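Local coordinates for surface protein VspA (Borrelia turicatae, PDB 1YJG), which is a variable outer-membrane surface lipoprotein, seen here as its helical core; switching among its gene family probably helps the spirochaete evade host immunity, at residues 43-48 / 108-113. Numbering follows the deposited sequence.
Sequences DADKNA and VKDADA
Asp45 and Asp110 bond reciprocally, each carboxylate accepting the backbone N-H of the other residue. Asp110 N gives a fairly straight bond to Asp45 OD1 (3.2 Å, 160°) on its anti side, whereas Asp45 N meets Asp110 OD1 from above the carboxylate plane at 3.1 Å. Asp45 OD1 and Asp110 OD1 lie 3.8 Å apart, a closeness of like charges that the N-H donors and the Lys109 ammonium probably ease.

Asn47 contributes two donors, its side-chain ND2 and its backbone N. Asn47 ND2 reaches the anti lone pair of Asp110 OD1 at 2.8 Å, close to the amide plane. Asn47 N takes a lone pair of Val108 O, in the carbonyl plane, at 3.1 Å. Chi1 (-63°) sets CG of Asn47 beside the backbone N, and from there ND2 also meets Val108 O, so Val108 O and Asp110 OD1 are each gripped by two donors.

The salt bridge joins Lys109 NZ to Asp45 OD2 on the syn side (2.7 Å), the lysine chain bending at chi3 and chi4 alongside the aspartate.

Apolar contact is modest: Ala48 CB touches Val108 CG2, and Asn47 CB rests on Ala113 CB at 3.8 Å.

Asn47 OD1 bonds Gly32 N, and Lys46 NZ pairs with Asp106 of the second subunit. The contact ties the link between strand 39-42 and helix 48-69 to the start of helix 110-117, where the Asp45 carboxylate accepts Asp110 N in the first turn, right after the N-cap residue Lys109.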
# COMPACT_ATOMS: atom_id res chain seq x y z
N ASP A 43 -16.52 10.15 -11.69
CA ASP A 43 -16.27 10.06 -13.13
C ASP A 43 -16.24 8.54 -13.39
O ASP A 43 -15.19 7.91 -13.43
CB ASP A 43 -14.95 10.73 -13.50
CG ASP A 43 -14.75 10.84 -15.00
OD1 ASP A 43 -13.64 10.51 -15.48
OD2 ASP A 43 -15.63 11.24 -15.78
N ALA A 44 -17.44 7.98 -13.53
CA ALA A 44 -17.67 6.55 -13.74
C ALA A 44 -16.94 5.76 -14.84
O ALA A 44 -16.57 6.28 -15.89
CB ALA A 44 -19.18 6.30 -13.87
N ASP A 45 -16.80 4.47 -14.54
CA ASP A 45 -16.18 3.45 -15.39
C ASP A 45 -14.71 3.65 -15.79
O ASP A 45 -13.99 4.40 -15.15
CB ASP A 45 -17.09 3.20 -16.59
CG ASP A 45 -18.56 3.10 -16.18
OD1 ASP A 45 -18.86 2.66 -15.05
OD2 ASP A 45 -19.49 3.44 -16.93
N LYS A 46 -14.27 2.92 -16.81
CA LYS A 46 -12.89 2.99 -17.30
C LYS A 46 -11.90 2.66 -16.16
O LYS A 46 -10.85 3.29 -16.03
CB LYS A 46 -12.58 4.36 -17.92
CG LYS A 46 -13.66 4.92 -18.85
CD LYS A 46 -14.04 6.34 -18.44
CE LYS A 46 -15.09 6.96 -19.36
NZ LYS A 46 -14.52 8.01 -20.26
N ASN A 47 -12.23 1.64 -15.38
CA ASN A 47 -11.42 1.23 -14.23
C ASN A 47 -10.32 0.19 -14.45
O ASN A 47 -9.57 -0.10 -13.51
CB ASN A 47 -12.35 0.70 -13.12
CG ASN A 47 -13.29 1.75 -12.61
OD1 ASN A 47 -12.86 2.68 -11.93
ND2 ASN A 47 -14.57 1.62 -12.92
N ALA A 48 -10.18 -0.35 -15.65
CA ALA A 48 -9.15 -1.37 -15.91
C ALA A 48 -7.76 -1.13 -15.29
O ALA A 48 -7.24 -2.00 -14.59
CB ALA A 48 -9.00 -1.61 -17.41
N VAL A 108 -14.11 -0.94 -18.05
CA VAL A 108 -14.51 -1.75 -16.91
C VAL A 108 -15.41 -0.90 -16.04
O VAL A 108 -14.95 0.06 -15.41
CB VAL A 108 -13.30 -2.23 -16.09
CG1 VAL A 108 -13.76 -3.02 -14.87
CG2 VAL A 108 -12.36 -3.06 -16.96
N LYS A 109 -16.70 -1.23 -16.03
CA LYS A 109 -17.70 -0.51 -15.24
C LYS A 109 -17.46 -0.65 -13.74
O LYS A 109 -16.89 -1.65 -13.28
CB LYS A 109 -19.12 -0.94 -15.62
CG LYS A 109 -19.61 -0.35 -16.96
CD LYS A 109 -21.13 -0.43 -17.15
CE LYS A 109 -21.89 0.64 -16.34
NZ LYS A 109 -21.80 2.02 -16.94
N ASP A 110 -17.91 0.36 -13.00
CA ASP A 110 -17.77 0.44 -11.55
C ASP A 110 -18.16 -0.83 -10.79
O ASP A 110 -17.41 -1.29 -9.93
CB ASP A 110 -18.58 1.64 -11.00
CG ASP A 110 -17.94 2.99 -11.32
OD1 ASP A 110 -16.80 3.01 -11.85
OD2 ASP A 110 -18.50 4.08 -11.09
N ALA A 111 -19.33 -1.38 -11.10
CA ALA A 111 -19.82 -2.59 -10.44
C ALA A 111 -18.87 -3.76 -10.65
O ALA A 111 -18.62 -4.52 -9.72
CB ALA A 111 -21.21 -2.93 -10.94
N ASP A 112 -18.35 -3.90 -11.86
CA ASP A 112 -17.42 -4.99 -12.17
C ASP A 112 -16.06 -4.79 -11.49
O ASP A 112 -15.40 -5.77 -11.13
CB ASP A 112 -17.30 -5.20 -13.67
CG ASP A 112 -18.63 -5.59 -14.30
OD1 ASP A 112 -19.13 -6.68 -13.97
OD2 ASP A 112 -19.25 -4.86 -15.11
N ALA A 113 -15.64 -3.54 -11.32
CA ALA A 113 -14.38 -3.24 -10.66
C ALA A 113 -14.53 -3.65 -9.20
O ALA A 113 -13.61 -4.16 -8.60
CB ALA A 113 -14.03 -1.78 -10.76
O HOH W 1 -11.09 0.44 -18.54